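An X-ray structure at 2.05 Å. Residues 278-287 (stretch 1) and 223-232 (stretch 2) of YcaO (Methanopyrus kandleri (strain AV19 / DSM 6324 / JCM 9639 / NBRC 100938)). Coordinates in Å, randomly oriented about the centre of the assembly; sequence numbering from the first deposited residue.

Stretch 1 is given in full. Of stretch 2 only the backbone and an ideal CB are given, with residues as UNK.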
ATOM      1  N   GLY A 278     -11.512 -24.023   9.923  1.00 60.49           N
ATOM      2  CA  GLY A 278     -11.524 -25.122   8.955  1.00 53.03           C
ATOM      3  C   GLY A 278     -11.657 -24.591   7.538  1.00 49.92           C
ATOM      4  O   GLY A 278     -12.136 -23.465   7.330  1.00 47.48           O
ATOM      5  N   LYS A 279     -11.240 -25.410   6.568  1.00 48.12           N
ATOM      6  CA  LYS A 279     -11.164 -25.006   5.164  1.00 44.75           C
ATOM      7  C   LYS A 279     -12.520 -24.665   4.554  1.00 42.76           C
ATOM      8  O   LYS A 279     -13.453 -25.473   4.536  1.00 41.68           O
ATOM      9  CB  LYS A 279     -10.447 -26.060   4.317  1.00 45.84           C
ATOM     10  CG  LYS A 279      -9.891 -25.512   3.015  1.00 46.71           C
ATOM     11  CD  LYS A 279      -9.701 -26.620   2.004  1.00 48.12           C
ATOM     12  CE  LYS A 279      -8.850 -26.157   0.842  1.00 47.50           C
ATOM     13  NZ  LYS A 279      -8.513 -27.316  -0.021  1.00 49.52           N
ATOM     14  N   LEU A 280     -12.594 -23.450   4.038  1.00 38.93           N
ATOM     15  CA  LEU A 280     -13.787 -22.935   3.418  1.00 37.71           C
ATOM     16  C   LEU A 280     -13.938 -23.463   1.992  1.00 37.79           C
ATOM     17  O   LEU A 280     -12.958 -23.846   1.331  1.00 37.82           O
ATOM     18  CB  LEU A 280     -13.710 -21.412   3.434  1.00 37.95           C
ATOM     19  CG  LEU A 280     -14.834 -20.497   3.918  1.00 40.07           C
ATOM     20  CD1 LEU A 280     -15.783 -21.128   4.924  1.00 38.62           C
ATOM     21  CD2 LEU A 280     -14.178 -19.258   4.508  1.00 39.32           C
ATOM     22  N   THR A 281     -15.180 -23.487   1.530  1.00 34.80           N
ATOM     23  CA  THR A 281     -15.490 -23.806   0.150  1.00 35.09           C
ATOM     24  C   THR A 281     -15.520 -22.489  -0.673  1.00 33.80           C
ATOM     25  O   THR A 281     -15.814 -21.425  -0.102  1.00 32.26           O
ATOM     26  CB  THR A 281     -16.812 -24.619   0.115  1.00 36.45           C
ATOM     27  OG1 THR A 281     -16.683 -25.731  -0.768  1.00 41.76           O
ATOM     28  CG2 THR A 281     -17.993 -23.789  -0.248  1.00 33.19           C
ATOM     29  N   PRO A 282     -15.207 -22.547  -1.997  1.00 34.10           N
ATOM     30  CA  PRO A 282     -15.289 -21.325  -2.819  1.00 35.81           C
ATOM     31  C   PRO A 282     -16.654 -20.632  -2.766  1.00 38.68           C
ATOM     32  O   PRO A 282     -16.708 -19.397  -2.669  1.00 37.00           O
ATOM     33  CB  PRO A 282     -14.991 -21.823  -4.240  1.00 34.74           C
ATOM     34  CG  PRO A 282     -14.169 -23.054  -4.041  1.00 34.51           C
ATOM     35  CD  PRO A 282     -14.663 -23.686  -2.775  1.00 33.68           C
ATOM     36  N   GLU A 283     -17.737 -21.413  -2.804  1.00 39.70           N
ATOM     37  CA  GLU A 283     -19.085 -20.829  -2.800  1.00 41.56           C
ATOM     38  C   GLU A 283     -19.472 -20.208  -1.449  1.00 39.10           C
ATOM     39  O   GLU A 283     -20.182 -19.193  -1.415  1.00 37.39           O
ATOM     40  CB  GLU A 283     -20.139 -21.832  -3.291  1.00 46.57           C
ATOM     41  CG  GLU A 283     -21.383 -21.195  -3.918  1.00 54.30           C
ATOM     42  CD  GLU A 283     -21.105 -20.337  -5.153  1.00 58.66           C
ATOM     43  OE1 GLU A 283     -20.438 -20.815  -6.098  1.00 62.81           O
ATOM     44  OE2 GLU A 283     -21.569 -19.174  -5.184  1.00 61.40           O
ATOM     45  N   ARG A 284     -18.998 -20.798  -0.353  1.00 36.69           N
ATOM     46  CA  ARG A 284     -19.194 -20.186   0.965  1.00 38.96           C
ATOM     47  C   ARG A 284     -18.358 -18.913   1.163  1.00 36.37           C
ATOM     48  O   ARG A 284     -18.832 -17.954   1.783  1.00 34.68           O
ATOM     49  CB  ARG A 284     -18.978 -21.168   2.127  1.00 38.63           C
ATOM     50  CG  ARG A 284     -19.066 -20.474   3.482  1.00 42.44           C
ATOM     51  CD  ARG A 284     -20.003 -21.138   4.460  1.00 48.46           C
ATOM     52  NE  ARG A 284     -21.424 -20.865   4.214  1.00 54.18           N
ATOM     53  CZ  ARG A 284     -22.245 -20.214   5.046  1.00 54.25           C
ATOM     54  NH1 ARG A 284     -21.818 -19.735   6.212  1.00 54.69           N
ATOM     55  NH2 ARG A 284     -23.513 -20.042   4.704  1.00 53.34           N
ATOM     56  N   LEU A 285     -17.129 -18.908   0.649  1.00 37.05           N
ATOM     57  CA  LEU A 285     -16.318 -17.684   0.684  1.00 35.81           C
ATOM     58  C   LEU A 285     -17.056 -16.541  -0.011  1.00 35.34           C
ATOM     59  O   LEU A 285     -17.148 -15.446   0.546  1.00 35.41           O
ATOM     60  CB  LEU A 285     -14.903 -17.901   0.127  1.00 34.90           C
ATOM     61  CG  LEU A 285     -13.891 -16.755   0.346  1.00 34.36           C
ATOM     62  CD1 LEU A 285     -13.793 -16.296   1.798  1.00 32.32           C
ATOM     63  CD2 LEU A 285     -12.519 -17.127  -0.206  1.00 33.98           C
ATOM     64  N   LYS A 286     -17.613 -16.828  -1.191  1.00 37.19           N
ATOM     65  CA  LYS A 286     -18.490 -15.904  -1.929  1.00 40.91           C
ATOM     66  C   LYS A 286     -19.635 -15.359  -1.074  1.00 42.02           C
ATOM     67  O   LYS A 286     -19.870 -14.149  -1.061  1.00 42.39           O
ATOM     68  CB  LYS A 286     -19.090 -16.589  -3.165  1.00 42.66           C
ATOM     69  CG  LYS A 286     -18.352 -16.357  -4.466  1.00 44.30           C
ATOM     70  CD  LYS A 286     -19.150 -16.875  -5.657  1.00 45.00           C
ATOM     71  CE  LYS A 286     -20.207 -15.885  -6.127  1.00 46.73           C
ATOM     72  NZ  LYS A 286     -20.566 -16.114  -7.554  1.00 48.72           N
ATOM     73  N   ARG A 287     -20.339 -16.259  -0.381  1.00 42.78           N
ATOM     74  CA  ARG A 287     -21.478 -15.897   0.473  1.00 44.79           C
ATOM     75  C   ARG A 287     -21.103 -15.052   1.683  1.00 43.72           C
ATOM     76  O   ARG A 287     -21.851 -14.147   2.057  1.00 44.01           O
ATOM     77  CB  ARG A 287     -22.255 -17.140   0.918  1.00 49.25           C
ATOM     78  CG  ARG A 287     -23.354 -17.516  -0.055  1.00 53.39           C
ATOM     79  CD  ARG A 287     -24.172 -18.707   0.413  1.00 56.82           C
ATOM     80  NE  ARG A 287     -25.183 -19.029  -0.591  1.00 60.12           N
ATOM     81  CZ  ARG A 287     -25.007 -19.866  -1.615  1.00 62.68           C
ATOM     82  NH1 ARG A 287     -23.857 -20.511  -1.784  1.00 64.88           N
ATOM     83  NH2 ARG A 287     -25.998 -20.064  -2.474  1.00 62.98           N
ATOM     84  N   UNK A 223     -11.173 -12.119  -7.084  1.00 33.67           N
ATOM     85  CA  UNK A 223     -11.196 -13.327  -7.895  1.00 33.55           C
ATOM     86  C   UNK A 223     -12.179 -14.371  -7.380  1.00 35.10           C
ATOM     87  O   UNK A 223     -12.431 -14.484  -6.177  1.00 35.17           O
ATOM     88  CB  UNK A 223      -9.792 -13.933  -7.957  1.00 33.55           C
ATOM     89  N   UNK A 224     -12.745 -15.102  -8.331  1.00 36.49           N
ATOM     90  CA  UNK A 224     -13.455 -16.339  -8.076  1.00 37.78           C
ATOM     91  C   UNK A 224     -12.616 -17.435  -8.714  1.00 36.84           C
ATOM     92  O   UNK A 224     -12.116 -17.270  -9.825  1.00 37.41           O
ATOM     93  CB  UNK A 224     -14.883 -16.311  -8.625  1.00 37.78           C
ATOM     94  N   UNK A 225     -12.435 -18.540  -8.003  1.00 37.17           N
ATOM     95  CA  UNK A 225     -11.616 -19.653  -8.486  1.00 38.76           C
ATOM     96  C   UNK A 225     -12.165 -20.959  -7.940  1.00 40.56           C
ATOM     97  O   UNK A 225     -12.879 -20.961  -6.926  1.00 39.44           O
ATOM     98  CB  UNK A 225     -10.151 -19.475  -8.081  1.00 38.76           C
ATOM     99  N   UNK A 226     -11.832 -22.068  -8.598  1.00 41.28           N
ATOM    100  CA  UNK A 226     -12.255 -23.380  -8.103  1.00 45.72           C
ATOM    101  C   UNK A 226     -11.450 -23.853  -6.893  1.00 43.94           C
ATOM    102  O   UNK A 226     -11.925 -24.680  -6.115  1.00 45.05           O
ATOM    103  CB  UNK A 226     -12.140 -24.415  -9.224  1.00 45.72           C
ATOM    104  N   UNK A 227     -10.245 -23.312  -6.734  1.00 42.62           N
ATOM    105  CA  UNK A 227      -9.472 -23.450  -5.499  1.00 42.79           C
ATOM    106  C   UNK A 227      -9.641 -22.189  -4.654  1.00 42.19           C
ATOM    107  O   UNK A 227      -9.498 -21.064  -5.160  1.00 39.48           O
ATOM    108  CB  UNK A 227      -7.994 -23.703  -5.803  1.00 42.79           C
ATOM    109  N   UNK A 228      -9.938 -22.391  -3.371  1.00 39.13           N
ATOM    110  CA  UNK A 228     -10.290 -21.309  -2.445  1.00 39.08           C
ATOM    111  C   UNK A 228      -9.125 -20.343  -2.121  1.00 36.81           C
ATOM    112  O   UNK A 228      -9.335 -19.141  -1.978  1.00 36.34           O
ATOM    113  CB  UNK A 228     -10.810 -21.921  -1.143  1.00 39.08           C
ATOM    114  N   UNK A 229      -7.910 -20.878  -2.024  1.00 37.05           N
ATOM    115  CA  UNK A 229      -6.702 -20.091  -1.752  1.00 39.60           C
ATOM    116  C   UNK A 229      -6.348 -19.141  -2.902  1.00 38.76           C
ATOM    117  O   UNK A 229      -5.599 -18.181  -2.706  1.00 39.74           O
ATOM    118  CB  UNK A 229      -5.523 -21.028  -1.481  1.00 39.60           C
ATOM    119  N   UNK A 230      -6.920 -19.411  -4.077  1.00 35.82           N
ATOM    120  CA  UNK A 230      -6.762 -18.585  -5.274  1.00 36.18           C
ATOM    121  C   UNK A 230      -7.853 -17.523  -5.430  1.00 34.71           C
ATOM    122  O   UNK A 230      -7.925 -16.828  -6.454  1.00 34.76           O
ATOM    123  CB  UNK A 230      -6.748 -19.481  -6.514  1.00 36.18           C
ATOM    124  N   UNK A 231      -8.689 -17.400  -4.400  1.00 33.01           N
ATOM    125  CA  UNK A 231      -9.680 -16.330  -4.318  1.00 33.46           C
ATOM    126  C   UNK A 231      -9.050 -15.267  -3.473  1.00 31.81           C
ATOM    127  O   UNK A 231      -9.074 -15.325  -2.239  1.00 31.41           O
ATOM    128  CB  UNK A 231     -11.017 -16.800  -3.740  1.00 33.46           C
ATOM    129  N   UNK A 232      -8.451 -14.300  -4.161  1.00 30.48           N
ATOM    130  CA  UNK A 232      -7.653 -13.261  -3.538  1.00 28.99           C
ATOM    131  C   UNK A 232      -8.244 -11.900  -3.897  1.00 30.03           C
ATOM    132  O   UNK A 232      -9.151 -11.797  -4.742  1.00 30.08           O
ATOM    133  CB  UNK A 232      -6.190 -13.358  -3.974  1.00 28.99           C
TER

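Stretch 1 runs as an extended segment into a helix that begins at Pro282, and stretch 2 passes its first turns, burying 480 Å² in all.

At position 223 the backbone is extended and nothing of stretch 1 lies within 5.5 Å of the ideal CB, so the choice is left to stretch 2 itself. A beta-branched or small polar residue would suit. The residue is Thr223, whose OG1 accepts a hydrogen bond from the backbone N of position 232 (2.8 Å) and donates to the carbonyl O of position 230.

Position 224 is also extended. Its CA-to-CB bond points sideways, but the ideal CB lies 5.2 Å from Lys286 CD, and the ammonium group of that lysine lies further out. An acidic side chain would answer the charge, and a glutamine or asparagine could offer an oxygen. Glu224 is found, with chi1 and chi2 both t; its OE1 accepts a hydrogen bond from Lys286 NZ at 3.2 Å, within a salt bridge.

Positions 225 and 226 point their CB atoms away, and many residues would fit. Their contribution is chiefly backbone: Pro282 CB lies 3.5 Å from the O of 225, and Pro282 CG 3.5 Å from the O of 226, so the proline ring packs over two successive carbonyls. The residues are Ala225 and Glu226.

Position 227 again points away, so stretch 1 leaves the choice open and many side chains would fit. It is Arg227, whose charge takes part in long salt bridges within its own stretch, with positions 229 and 230.

Position 228 is the most constrained by stretch 1. Its CB points toward the bend before the helix, 3.8 Å from Leu280 O and 4.5 Å from Pro282 N; the CA of position 228 is 5.0 Å from Pro282 CA. A compact apolar side chain such as valine, isoleucine or leucine suits the apolar surface around it. CG2 of Val228 lies 3.7 Å from Leu285 CD2 and CG1 lies 3.9 Å from Lys279 CE, while both methyls approach Leu280 O, CG1 at 3.6 Å and CG2 at 3.7 Å.

Position 229 points sideways, with no stretch 1 atom near its CB, but Lys279 is within reach of a longer side chain. An acidic or polar residue would do. Glu229 bends through chi1 p and chi2 m to bring OE2 3.7 Å from Lys279 CE; NZ of Lys279 stays 4.2 Å from OE2, near enough for attraction but beyond a salt bridge.

Position 230 is out of reach, leaving its identity open; Glu230 makes one of the long bridges to Arg227.

Position 231 faces the helix, its ideal CB 3.9 Å from Leu285 CD2, with Pro282 and the aliphatic part of Lys286 beyond. A flexible apolar side chain, methionine or leucine, is expected. It is Met231, as selenomethionine: SE lies 3.9 Å from Pro282 CB, and CE reaches Lys286 CG at 3.9 Å.

Position 232 points away in an extended backbone, where beta-branched residues are at home; Val232 makes no contact with stretch 1.

Stretch 2 (223-232) TEAERVEEMV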
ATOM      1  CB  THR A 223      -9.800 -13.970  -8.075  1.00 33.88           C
ATOM      2  OG1 THR A 223      -9.305 -14.433  -6.815  1.00 32.86           O
ATOM      3  CG2 THR A 223      -8.813 -12.976  -8.689  1.00 32.16           C
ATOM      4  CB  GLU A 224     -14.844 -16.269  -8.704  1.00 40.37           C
ATOM      5  CG  GLU A 224     -15.833 -17.295  -8.179  1.00 44.80           C
ATOM      6  CD  GLU A 224     -17.232 -17.119  -8.753  1.00 44.54           C
ATOM      7  OE1 GLU A 224     -17.658 -15.965  -8.992  1.00 45.57           O
ATOM      8  OE2 GLU A 224     -17.908 -18.150  -8.955  1.00 46.97           O
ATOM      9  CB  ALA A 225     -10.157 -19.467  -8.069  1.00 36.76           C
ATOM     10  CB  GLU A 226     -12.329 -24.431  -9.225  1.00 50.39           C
ATOM     11  CG  GLU A 226     -11.013 -24.817  -9.885  1.00 54.77           C
ATOM     12  CD  GLU A 226     -11.186 -25.845 -11.000  1.00 60.90           C
ATOM     13  OE1 GLU A 226     -12.243 -26.521 -11.059  1.00 62.10           O
ATOM     14  OE2 GLU A 226     -10.256 -25.981 -11.829  1.00 62.93           O
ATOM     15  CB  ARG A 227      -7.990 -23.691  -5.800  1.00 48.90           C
ATOM     16  CG  ARG A 227      -7.675 -25.039  -6.443  1.00 52.91           C
ATOM     17  CD  ARG A 227      -6.222 -25.148  -6.898  1.00 58.33           C
ATOM     18  NE  ARG A 227      -5.263 -24.626  -5.916  1.00 64.86           N
ATOM     19  CZ  ARG A 227      -4.836 -25.272  -4.827  1.00 68.82           C
ATOM     20  NH1 ARG A 227      -5.267 -26.498  -4.537  1.00 70.95           N
ATOM     21  NH2 ARG A 227      -3.966 -24.682  -4.019  1.00 69.31           N
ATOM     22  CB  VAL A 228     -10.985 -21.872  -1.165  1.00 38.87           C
ATOM     23  CG1 VAL A 228      -9.996 -22.566  -0.224  1.00 38.87           C
ATOM     24  CG2 VAL A 228     -11.756 -20.788  -0.435  1.00 38.28           C
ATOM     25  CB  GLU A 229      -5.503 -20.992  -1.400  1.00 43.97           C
ATOM     26  CG  GLU A 229      -5.409 -22.308  -2.165  1.00 48.35           C
ATOM     27  CD  GLU A 229      -6.365 -23.381  -1.643  1.00 50.28           C
ATOM     28  OE1 GLU A 229      -7.212 -23.841  -2.440  1.00 50.26           O
ATOM     29  OE2 GLU A 229      -6.288 -23.755  -0.445  1.00 52.44           O
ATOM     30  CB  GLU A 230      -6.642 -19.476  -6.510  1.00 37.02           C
ATOM     31  CG  GLU A 230      -5.381 -20.327  -6.444  1.00 39.13           C
ATOM     32  CD  GLU A 230      -4.893 -20.810  -7.786  1.00 40.74           C
ATOM     33  OE1 GLU A 230      -3.876 -21.528  -7.791  1.00 42.87           O
ATOM     34  OE2 GLU A 230      -5.508 -20.482  -8.821  1.00 42.65           O
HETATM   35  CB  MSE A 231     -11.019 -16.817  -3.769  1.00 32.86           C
HETATM   36  CG  MSE A 231     -11.726 -17.582  -4.878  1.00 36.24           C
HETATM   37 SE   MSE A 231     -13.435 -18.287  -4.198  1.00 38.32          SE
HETATM   38  CE  MSE A 231     -14.429 -16.597  -4.076  1.00 37.66           C
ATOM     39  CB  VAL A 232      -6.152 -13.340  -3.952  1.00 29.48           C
ATOM     40  CG1 VAL A 232      -5.488 -14.622  -3.438  1.00 28.80           C
ATOM     41  CG2 VAL A 232      -5.967 -13.194  -5.466  1.00 28.44           C
TER
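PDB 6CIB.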